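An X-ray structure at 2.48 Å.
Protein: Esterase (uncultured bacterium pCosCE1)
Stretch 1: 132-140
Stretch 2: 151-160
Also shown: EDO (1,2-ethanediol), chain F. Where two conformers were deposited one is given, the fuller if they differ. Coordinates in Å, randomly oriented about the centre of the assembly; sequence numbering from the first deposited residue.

Stretch 1 (132-140) PYHRLGIKD
Stretch 2 151-160: QNLRLLAQAD

Stretch 1 is a helical turn (132-136) that leaves the helix at Gly-137 for a loop, extended at Ile-138 (-69/137) and Lys-139 (-103/144); stretch 2 is the last part of a helix that begins earlier in the chain, and is loop at Ala-159 and Asp-160. Helical residues lie near -65/-40. The stretches run in opposite directions, bury 486 Å² between them, and their CA atoms come nearest at Ile-138 and Asn-152, 5.9 Å apart. Asn-152 (-67/-39; chi1 t, -165°; chi2 42°) makes the polar link: its carboxamide pairs with the backbone of Lys-139, Lys-139 N donating to Asn-152 OD1 at 2.9 Å (166°) and Asn-152 ND2 donating to Lys-139 O at 3.0 Å (155°). One amide group thus satisfies both backbone groups of an extended residue. Leu-153 and Arg-154 do not take part. Leu-155 (m, t) points toward stretch 1; its CD1 lies 3.6 Å from both Leu-136 O and Gly-137 O, and its CB 3.9 Å from Ile-138 CG1. Gly-137 (80/26) ends the first helix in a Schellman motif, with Ile-138 N bonded to Tyr-133 O at 3.2 Å; positive phi favours glycine. Leu-156 (t, p) and Ile-138 (m, t) supply buried apolar bulk: Leu-156 CD1 lies 3.4 Å from Tyr-133 CZ and 4.3 Å from Ile-138 CD1, which reaches 3.7 Å from Leu-156 CA. Gln-158 N bonds back to Leu-155 O (3.0 Å) and Ala-159 N to Leu-156 O (3.1 Å). Ala-159 (-87/145) points toward stretch 1, its small CB fitting among three side chains, 3.6 Å from Tyr-133 CE1, 4.2 Å from Ile-138 CD1 and 3.8 Å from CD1 of Leu-136 (chi1 -92°, between wells; chi2 t), the most covered residue of the contact. A water donates to Asp-160 O (2.8 Å) and lies 2.5 Å from Tyr-133 OH (Tyr-133 chi1 m, chi2 27°), bridging the stretches.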

# COMPACT_ATOMS: atom_id res chain seq x y z
N PRO A 132 20.08 10.92 -7.20
CA PRO A 132 19.78 10.95 -8.63
C PRO A 132 18.31 11.22 -8.97
O PRO A 132 18.06 11.99 -9.91
CB PRO A 132 20.27 9.60 -9.17
CG PRO A 132 20.63 8.76 -7.95
CD PRO A 132 20.75 9.70 -6.76
N TYR A 133 17.35 10.64 -8.23
CA TYR A 133 15.90 10.91 -8.44
C TYR A 133 15.56 12.37 -8.10
O TYR A 133 14.77 12.95 -8.86
CB TYR A 133 15.03 9.94 -7.63
CG TYR A 133 14.85 8.55 -8.19
CD1 TYR A 133 15.79 7.95 -9.00
CD2 TYR A 133 13.75 7.80 -7.83
CE1 TYR A 133 15.61 6.66 -9.48
CE2 TYR A 133 13.57 6.51 -8.29
CZ TYR A 133 14.50 5.93 -9.12
OH TYR A 133 14.31 4.66 -9.56
N HIS A 134 16.11 12.96 -7.03
CA HIS A 134 15.91 14.40 -6.67
C HIS A 134 16.36 15.28 -7.86
O HIS A 134 15.54 16.10 -8.33
CB HIS A 134 16.61 14.70 -5.32
CG HIS A 134 16.12 13.91 -4.14
ND1 HIS A 134 16.67 12.67 -3.77
CD2 HIS A 134 15.15 14.18 -3.22
CE1 HIS A 134 16.05 12.24 -2.69
NE2 HIS A 134 15.13 13.13 -2.35
N ARG A 135 17.59 15.08 -8.33
CA ARG A 135 18.19 15.87 -9.43
C ARG A 135 17.36 15.70 -10.71
O ARG A 135 17.41 16.59 -11.55
CB ARG A 135 19.66 15.50 -9.66
CG ARG A 135 20.62 16.17 -8.68
CD ARG A 135 22.11 16.04 -9.02
NE ARG A 135 22.42 14.78 -9.72
CZ ARG A 135 22.69 13.59 -9.15
NH1 ARG A 135 22.69 13.41 -7.83
NH2 ARG A 135 22.95 12.54 -9.92
N LEU A 136 16.62 14.62 -10.88
CA LEU A 136 15.85 14.44 -12.14
C LEU A 136 14.42 14.96 -11.98
O LEU A 136 13.77 15.10 -12.99
CB LEU A 136 15.86 12.95 -12.51
CG LEU A 136 16.99 12.55 -13.45
CD1 LEU A 136 17.10 11.03 -13.52
CD2 LEU A 136 16.79 13.16 -14.83
N GLY A 137 13.94 15.21 -10.76
CA GLY A 137 12.58 15.72 -10.53
C GLY A 137 11.53 14.63 -10.60
O GLY A 137 10.36 14.92 -10.93
N ILE A 138 11.92 13.40 -10.32
CA ILE A 138 11.00 12.25 -10.23
C ILE A 138 10.12 12.43 -8.98
O ILE A 138 10.63 12.81 -7.92
CB ILE A 138 11.82 10.95 -10.22
CG1 ILE A 138 12.49 10.75 -11.58
CG2 ILE A 138 10.98 9.74 -9.82
CD1 ILE A 138 13.69 9.86 -11.53
N LYS A 139 8.82 12.16 -9.12
CA LYS A 139 7.83 12.26 -8.03
C LYS A 139 7.48 10.86 -7.52
O LYS A 139 7.44 9.91 -8.31
CB LYS A 139 6.62 13.04 -8.55
CG LYS A 139 6.94 14.43 -9.08
CD LYS A 139 7.57 15.36 -8.05
CE LYS A 139 8.40 16.48 -8.63
NZ LYS A 139 9.31 17.02 -7.60
N ASP A 140 7.25 10.74 -6.22
CA ASP A 140 6.95 9.44 -5.57
C ASP A 140 5.44 9.19 -5.53
O ASP A 140 5.07 8.09 -5.12
CB ASP A 140 7.56 9.37 -4.17
CG ASP A 140 9.07 9.17 -4.14
OD1 ASP A 140 9.64 8.70 -5.18
OD2 ASP A 140 9.67 9.43 -3.04
N GLN A 151 4.82 11.68 -18.05
CA GLN A 151 5.93 12.66 -17.94
C GLN A 151 6.81 12.23 -16.77
O GLN A 151 8.04 12.22 -16.93
CB GLN A 151 5.42 14.10 -17.79
CG GLN A 151 4.91 14.74 -19.08
CD GLN A 151 4.06 15.95 -18.78
OE1 GLN A 151 3.76 16.28 -17.64
NE2 GLN A 151 3.63 16.63 -19.81
N ASN A 152 6.22 11.78 -15.67
CA ASN A 152 6.99 11.32 -14.48
C ASN A 152 7.77 10.04 -14.79
O ASN A 152 8.92 9.92 -14.31
CB ASN A 152 6.11 11.11 -13.26
CG ASN A 152 6.95 11.00 -12.01
OD1 ASN A 152 7.89 11.77 -11.84
ND2 ASN A 152 6.61 10.04 -11.14
N LEU A 153 7.19 9.12 -15.55
CA LEU A 153 7.85 7.82 -15.86
C LEU A 153 8.93 8.01 -16.94
O LEU A 153 9.90 7.21 -16.95
CB LEU A 153 6.79 6.78 -16.25
CG LEU A 153 5.78 6.42 -15.16
CD1 LEU A 153 4.86 5.31 -15.62
CD2 LEU A 153 6.47 6.03 -13.86
N ARG A 154 8.79 9.03 -17.80
CA ARG A 154 9.86 9.36 -18.77
C ARG A 154 11.05 9.91 -18.00
O ARG A 154 12.20 9.66 -18.44
CB ARG A 154 9.37 10.31 -19.87
CG ARG A 154 8.52 9.61 -20.94
CD ARG A 154 7.73 10.60 -21.78
NE ARG A 154 7.04 9.95 -22.88
CZ ARG A 154 7.62 9.49 -23.99
NH1 ARG A 154 8.92 9.58 -24.16
NH2 ARG A 154 6.87 8.91 -24.92
N LEU A 155 10.81 10.60 -16.89
CA LEU A 155 11.92 11.09 -16.04
C LEU A 155 12.59 9.87 -15.39
O LEU A 155 13.84 9.78 -15.42
CB LEU A 155 11.38 12.11 -15.02
CG LEU A 155 10.93 13.47 -15.58
CD1 LEU A 155 10.52 14.39 -14.44
CD2 LEU A 155 11.99 14.15 -16.43
N LEU A 156 11.79 8.96 -14.83
CA LEU A 156 12.27 7.72 -14.14
C LEU A 156 13.11 6.87 -15.11
O LEU A 156 14.13 6.28 -14.67
CB LEU A 156 11.06 6.93 -13.62
CG LEU A 156 11.35 5.62 -12.90
CD1 LEU A 156 12.26 5.83 -11.69
CD2 LEU A 156 10.06 4.97 -12.46
N ALA A 157 12.69 6.82 -16.38
CA ALA A 157 13.35 6.05 -17.47
C ALA A 157 14.79 6.52 -17.64
O ALA A 157 15.62 5.70 -18.08
CB ALA A 157 12.59 6.18 -18.77
N GLN A 158 15.07 7.79 -17.32
CA GLN A 158 16.41 8.42 -17.52
C GLN A 158 17.34 8.16 -16.33
O GLN A 158 18.54 8.52 -16.42
CB GLN A 158 16.26 9.92 -17.75
CG GLN A 158 15.54 10.27 -19.05
CD GLN A 158 15.29 11.76 -19.04
OE1 GLN A 158 14.15 12.22 -19.05
NE2 GLN A 158 16.37 12.51 -18.93
N ALA A 159 16.83 7.59 -15.24
CA ALA A 159 17.63 7.24 -14.06
C ALA A 159 18.23 5.84 -14.23
O ALA A 159 17.60 4.94 -14.75
CB ALA A 159 16.77 7.33 -12.81
N ASP A 160 19.43 5.65 -13.71
CA ASP A 160 20.06 4.32 -13.58
C ASP A 160 19.12 3.42 -12.77
O ASP A 160 18.63 3.86 -11.70
CB ASP A 160 21.44 4.46 -12.92
CG ASP A 160 22.48 5.16 -13.79
OD1 ASP A 160 22.16 5.49 -14.97
OD2 ASP A 160 23.61 5.36 -13.27
C1 EDO F . 12.45 16.43 -7.11
O1 EDO F . 11.45 15.43 -7.32
C2 EDO F . 13.12 16.37 -5.79
O2 EDO F . 14.04 17.41 -5.53
O HOH W 1 15.83 3.58 -11.27